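Local structure of SnoaL-like domain protein (Mycobacterium hassiacum, 6P44) at residues S2-V11 against M100-I108. The protein probably isomerises 3-oxo-Delta5-steroids to their conjugated Delta4 isomers, as a ketosteroid isomerase of the NTF2-like superfamily from a thermophile. The protein carries 1 engineered substitution. Sequence-based numbering, arbitrary orientation. Where two conformers were deposited one is given.
Sequences STPQDNANTV and MTFNDDGRI
Asn7, Thr10 and Val11 of helix 4-20 pack on Phe102 at the end of strand 92-102, a helix-on-sheet contact. It is part of the NTF2-like fold, in which the N-terminal helix lies on a curved sheet. Ser2 extends it to the turn that leads into strand 108-121. The axes of segments 4-11 and 100-102 run at 129° to each other and approach to 9.8 Å.

The main element is an amide-on-ring stack. The side chain of Asn7 lies over one face of Phe102, with amide and ring planes 9° apart. Asn7 CG is 3.5 Å from Phe102 CG, and Asn7 CB sits almost over the ring centre in a CH-pi contact. Thr10 CG2 and Val11 CG2 meet the ring near its plane, at CE2 and CZ. With chi1 at -60°, Thr10 turns CG2 to the ring and OG1 to the water shared with Asn7 OD1 and Gly106 O. Val11 CG2 also touches Met100 SD at 4.0 Å. Val77 of the adjacent strand touches both Asn7 and Phe102.

Asn7 OD1 accepts from Ser2 OG at 2.7 Å, in the carbonyl plane and on a lone pair. A water also donates to OD1, donates to Gly106 O and accepts from Thr10 OG1. A second water joins Ser2 OG to Asn103 O. Ser2 N donates to Asp104 O at 3.1 Å from above the carbonyl plane. Ser2 CB lies 3.6 Å from CA of Gly106, the last residue of the type I turn that starts at Asn103.

The capping box of Thr3 and Asp6 starts the helix just beyond Ser2. The buried Asn7 thus serves two roles: its flat amide covers the ring, while two donors to OD1 help fix its rotation and tie helix to turn.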
ATOM      1  N   SER B   2       5.001   3.119 -19.113  1.00 20.20           N
ATOM      2  CA  SER B   2       5.970   2.118 -18.679  1.00 18.15           C
ATOM      3  C   SER B   2       5.236   0.846 -18.304  1.00 17.34           C
ATOM      4  O   SER B   2       4.045   0.889 -18.017  1.00 19.72           O
ATOM      5  CB  SER B   2       6.757   2.625 -17.477  1.00 18.97           C
ATOM      6  OG  SER B   2       5.886   2.945 -16.417  1.00 19.16           O
ATOM      7  N   THR B   3       5.941  -0.267 -18.280  1.00 15.87           N
ATOM      8  CA  THR B   3       5.329  -1.535 -17.922  1.00 14.90           C
ATOM      9  C   THR B   3       5.512  -1.833 -16.443  1.00 13.68           C
ATOM     10  O   THR B   3       6.376  -1.257 -15.775  1.00 13.70           O
ATOM     11  CB  THR B   3       5.978  -2.658 -18.711  1.00 16.47           C
ATOM     12  OG1 THR B   3       7.338  -2.787 -18.295  1.00 16.59           O
ATOM     13  CG2 THR B   3       5.934  -2.389 -20.205  1.00 18.31           C
ATOM     14  N   PRO B   4       4.735  -2.772 -15.909  1.00 13.37           N
ATOM     15  CA  PRO B   4       4.991  -3.222 -14.535  1.00 12.19           C
ATOM     16  C   PRO B   4       6.429  -3.679 -14.308  1.00 12.03           C
ATOM     17  O   PRO B   4       7.026  -3.350 -13.265  1.00 12.60           O
ATOM     18  CB  PRO B   4       3.939  -4.324 -14.345  1.00 12.65           C
ATOM     19  CG  PRO B   4       2.817  -3.924 -15.239  1.00 13.16           C
ATOM     20  CD  PRO B   4       3.489  -3.340 -16.446  1.00 13.91           C
ATOM     21  N   GLN B   5       7.024  -4.393 -15.274  1.00 13.83           N
ATOM     22  CA  GLN B   5       8.425  -4.779 -15.123  1.00 14.94           C
ATOM     23  C   GLN B   5       9.327  -3.555 -15.004  1.00 14.34           C
ATOM     24  O   GLN B   5      10.229  -3.521 -14.155  1.00 14.42           O
ATOM     25  CB  GLN B   5       8.870  -5.654 -16.298  1.00 16.97           C
ATOM     26  CG  GLN B   5      10.335  -6.026 -16.217  1.00 19.91           C
ATOM     27  CD  GLN B   5      10.807  -6.769 -17.426  1.00 23.23           C
ATOM     28  OE1 GLN B   5      10.126  -6.837 -18.448  1.00 25.76           O
ATOM     29  NE2 GLN B   5      11.997  -7.323 -17.326  1.00 24.02           N
ATOM     30  N   ASP B   6       9.115  -2.548 -15.863  1.00 13.83           N
ATOM     31  CA  ASP B   6       9.889  -1.312 -15.768  1.00 15.22           C
ATOM     32  C   ASP B   6       9.741  -0.711 -14.378  1.00 13.38           C
ATOM     33  O   ASP B   6      10.716  -0.234 -13.782  1.00 14.27           O
ATOM     34  CB  ASP B   6       9.369  -0.253 -16.759  1.00 16.76           C
ATOM     35  CG  ASP B   6       9.674  -0.553 -18.215  1.00 19.27           C
ATOM     36  OD1 ASP B   6      10.729  -1.147 -18.523  1.00 20.31           O
ATOM     37  OD2 ASP B   6       8.860  -0.113 -19.067  1.00 21.09           O
ATOM     38  N   ASN B   7       8.515  -0.698 -13.860  1.00 12.87           N
ATOM     39  CA  ASN B   7       8.269  -0.045 -12.583  1.00 11.96           C
ATOM     40  C   ASN B   7       8.915  -0.812 -11.439  1.00 12.35           C
ATOM     41  O   ASN B   7       9.441  -0.205 -10.497  1.00 12.15           O
ATOM     42  CB  ASN B   7       6.779   0.136 -12.370  1.00 11.95           C
ATOM     43  CG  ASN B   7       6.143   0.986 -13.435  1.00 11.99           C
ATOM     44  OD1 ASN B   7       6.806   1.789 -14.109  1.00 12.53           O
ATOM     45  ND2 ASN B   7       4.843   0.849 -13.565  1.00 12.72           N
ATOM     46  N   ALA B   8       8.893  -2.145 -11.504  1.00 11.94           N
ATOM     47  CA  ALA B   8       9.612  -2.944 -10.526  1.00 12.36           C
ATOM     48  C   ALA B   8      11.099  -2.638 -10.578  1.00 12.36           C
ATOM     49  O   ALA B   8      11.757  -2.490  -9.535  1.00 13.79           O
ATOM     50  CB  ALA B   8       9.344  -4.424 -10.776  1.00 13.20           C
ATOM     51  N   ASN B   9      11.648  -2.542 -11.779  1.00 13.49           N
ATOM     52  CA  ASN B   9      13.050  -2.181 -11.922  1.00 14.79           C
ATOM     53  C   ASN B   9      13.329  -0.831 -11.280  1.00 14.54           C
ATOM     54  O   ASN B   9      14.368  -0.639 -10.642  1.00 16.01           O
ATOM     55  CB  ASN B   9      13.433  -2.123 -13.399  1.00 15.70           C
ATOM     56  CG  ASN B   9      13.513  -3.501 -14.050  1.00 16.99           C
ATOM     57  OD1 ASN B   9      13.568  -4.533 -13.374  1.00 18.03           O
ATOM     58  ND2 ASN B   9      13.519  -3.520 -15.375  1.00 17.74           N
ATOM     59  N   THR B  10      12.431   0.131 -11.481  1.00 13.99           N
ATOM     60  CA  THR B  10      12.643   1.447 -10.894  1.00 14.24           C
ATOM     61  C   THR B  10      12.626   1.389  -9.375  1.00 13.42           C
ATOM     62  O   THR B  10      13.432   2.063  -8.724  1.00 14.30           O
ATOM     63  CB  THR B  10      11.607   2.424 -11.443  1.00 13.59           C
ATOM     64  OG1 THR B  10      11.770   2.489 -12.872  1.00 14.65           O
ATOM     65  CG2 THR B  10      11.747   3.817 -10.806  1.00 14.01           C
ATOM     66  N   VAL B  11      11.723   0.593  -8.796  1.00 12.25           N
ATOM     67  CA  VAL B  11      11.736   0.406  -7.349  1.00 12.82           C
ATOM     68  C   VAL B  11      13.080  -0.139  -6.889  1.00 14.12           C
ATOM     69  O   VAL B  11      13.629   0.304  -5.876  1.00 14.18           O
ATOM     70  CB  VAL B  11      10.562  -0.470  -6.876  1.00 11.69           C
ATOM     71  CG1 VAL B  11      10.735  -0.834  -5.413  1.00 13.03           C
ATOM     72  CG2 VAL B  11       9.236   0.265  -7.090  1.00 11.92           C
ATOM     73  N   MET B 100       4.194   2.960  -4.663  1.00 10.29           N
ATOM     74  CA  MET B 100       4.559   3.957  -5.653  1.00 10.14           C
ATOM     75  C   MET B 100       3.654   3.837  -6.873  1.00 10.47           C
ATOM     76  O   MET B 100       3.205   2.747  -7.228  1.00 11.46           O
ATOM     77  CB  MET B 100       6.014   3.793  -6.086  1.00 10.93           C
ATOM     78  CG  MET B 100       6.992   4.259  -5.030  1.00 11.16           C
ATOM     79  SD  MET B 100       8.696   3.984  -5.584  1.00 12.49           S
ATOM     80  CE  MET B 100       9.588   4.882  -4.313  1.00 12.80           C
ATOM     81  N   THR B 101       3.374   4.971  -7.504  1.00 11.09           N
ATOM     82  CA  THR B 101       2.697   4.995  -8.788  1.00 11.71           C
ATOM     83  C   THR B 101       3.580   5.725  -9.779  1.00 11.43           C
ATOM     84  O   THR B 101       4.453   6.507  -9.396  1.00 11.94           O
ATOM     85  CB  THR B 101       1.311   5.653  -8.715  1.00 13.21           C
ATOM     86  OG1 THR B 101       1.451   7.067  -8.559  1.00 13.37           O
ATOM     87  CG2 THR B 101       0.482   5.082  -7.568  1.00 13.82           C
ATOM     88  N   PHE B 102       3.362   5.433 -11.060  1.00 11.75           N
ATOM     89  CA  PHE B 102       4.297   5.811 -12.113  1.00 12.85           C
ATOM     90  C   PHE B 102       3.573   6.508 -13.253  1.00 14.54           C
ATOM     91  O   PHE B 102       2.447   6.145 -13.601  1.00 14.76           O
ATOM     92  CB  PHE B 102       5.017   4.537 -12.619  1.00 12.79           C
ATOM     93  CG  PHE B 102       5.844   3.907 -11.556  1.00 12.07           C
ATOM     94  CD1 PHE B 102       5.247   3.093 -10.602  1.00 12.38           C
ATOM     95  CD2 PHE B 102       7.196   4.204 -11.438  1.00 12.00           C
ATOM     96  CE1 PHE B 102       5.980   2.561  -9.578  1.00 12.70           C
ATOM     97  CE2 PHE B 102       7.949   3.656 -10.421  1.00 12.83           C
ATOM     98  CZ  PHE B 102       7.334   2.865  -9.466  1.00 12.18           C
ATOM     99  N   ASN B 103       4.246   7.509 -13.820  0.62 14.43           N
ATOM    100  CA  ASN B 103       3.764   8.242 -14.976  0.62 16.24           C
ATOM    101  C   ASN B 103       3.989   7.435 -16.251  0.62 17.54           C
ATOM    102  O   ASN B 103       4.558   6.337 -16.241  0.62 17.40           O
ATOM    103  CB  ASN B 103       4.464   9.596 -15.074  0.62 17.33           C
ATOM    104  CG  ASN B 103       3.906  10.592 -14.113  0.62 18.59           C
ATOM    105  OD1 ASN B 103       2.736  10.518 -13.748  0.62 19.20           O
ATOM    106  ND2 ASN B 103       4.731  11.532 -13.691  0.62 19.27           N
ATOM    107  N   ASP B 104       3.540   7.996 -17.374  0.62 19.34           N
ATOM    108  CA  ASP B 104       3.694   7.304 -18.647  0.62 21.71           C
ATOM    109  C   ASP B 104       5.161   7.098 -19.007  0.62 21.18           C
ATOM    110  O   ASP B 104       5.499   6.111 -19.677  0.62 22.43           O
ATOM    111  CB  ASP B 104       2.987   8.083 -19.758  0.62 24.75           C
ATOM    112  CG  ASP B 104       1.476   8.029 -19.638  0.62 28.08           C
ATOM    113  OD1 ASP B 104       0.960   7.145 -18.920  0.62 30.21           O
ATOM    114  OD2 ASP B 104       0.803   8.857 -20.287  0.62 29.35           O
ATOM    115  N   ASP B 105       6.039   8.015 -18.597  0.62 19.68           N
ATOM    116  CA  ASP B 105       7.466   7.927 -18.892  0.62 18.75           C
ATOM    117  C   ASP B 105       8.238   7.102 -17.867  0.62 18.56           C
ATOM    118  O   ASP B 105       9.474   7.061 -17.916  0.62 18.50           O
ATOM    119  CB  ASP B 105       8.086   9.326 -19.004  0.62 18.66           C
ATOM    120  CG  ASP B 105       8.202  10.044 -17.664  0.62 19.88           C
ATOM    121  OD1 ASP B 105       7.781   9.495 -16.620  0.62 19.78           O
ATOM    122  OD2 ASP B 105       8.723  11.182 -17.662  0.62 21.72           O
ATOM    123  N   GLY B 106       7.547   6.467 -16.932  1.00 17.52           N
ATOM    124  CA  GLY B 106       8.197   5.581 -15.999  1.00 16.53           C
ATOM    125  C   GLY B 106       8.751   6.251 -14.767  1.00 15.36           C
ATOM    126  O   GLY B 106       9.255   5.554 -13.884  1.00 15.76           O
ATOM    127  N   ARG B 107       8.690   7.571 -14.664  0.62 15.82           N
ATOM    128  CA  ARG B 107       9.167   8.206 -13.446  0.62 15.86           C
ATOM    129  C   ARG B 107       8.083   8.163 -12.370  0.62 14.65           C
ATOM    130  O   ARG B 107       6.887   8.050 -12.659  0.62 13.92           O
ATOM    131  CB  ARG B 107       9.680   9.619 -13.730  0.62 17.16           C
ATOM    132  CG  ARG B 107      10.985   9.588 -14.547  0.62 18.69           C
ATOM    133  CD  ARG B 107      11.634  10.957 -14.687  0.62 19.50           C
ATOM    134  NE  ARG B 107      10.934  11.795 -15.654  0.62 20.28           N
ATOM    135  CZ  ARG B 107      11.278  13.048 -15.941  0.62 20.84           C
ATOM    136  NH1 ARG B 107      12.321  13.611 -15.348  0.62 21.13           N
ATOM    137  NH2 ARG B 107      10.578  13.741 -16.827  0.62 22.12           N
ATOM    138  N   ILE B 108       8.529   8.188 -11.117  1.00 13.27           N
ATOM    139  CA  ILE B 108       7.641   8.025  -9.967  1.00 12.57           C
ATOM    140  C   ILE B 108       6.742   9.246  -9.850  1.00 12.79           C
ATOM    141  O   ILE B 108       7.227  10.368  -9.694  1.00 13.52           O
ATOM    142  CB  ILE B 108       8.423   7.809  -8.664  1.00 12.47           C
ATOM    143  CG1 ILE B 108       9.396   6.635  -8.774  1.00 13.54           C
ATOM    144  CG2 ILE B 108       7.439   7.587  -7.521  1.00 12.65           C
ATOM    145  CD1 ILE B 108      10.435   6.644  -7.656  1.00 14.01           C
TER
HETATM  146  O   HOH W   1       3.246   4.071 -16.712  1.00 32.09           O
HETATM  147  O   HOH W   2       9.374   2.881 -14.180  1.00 15.58           O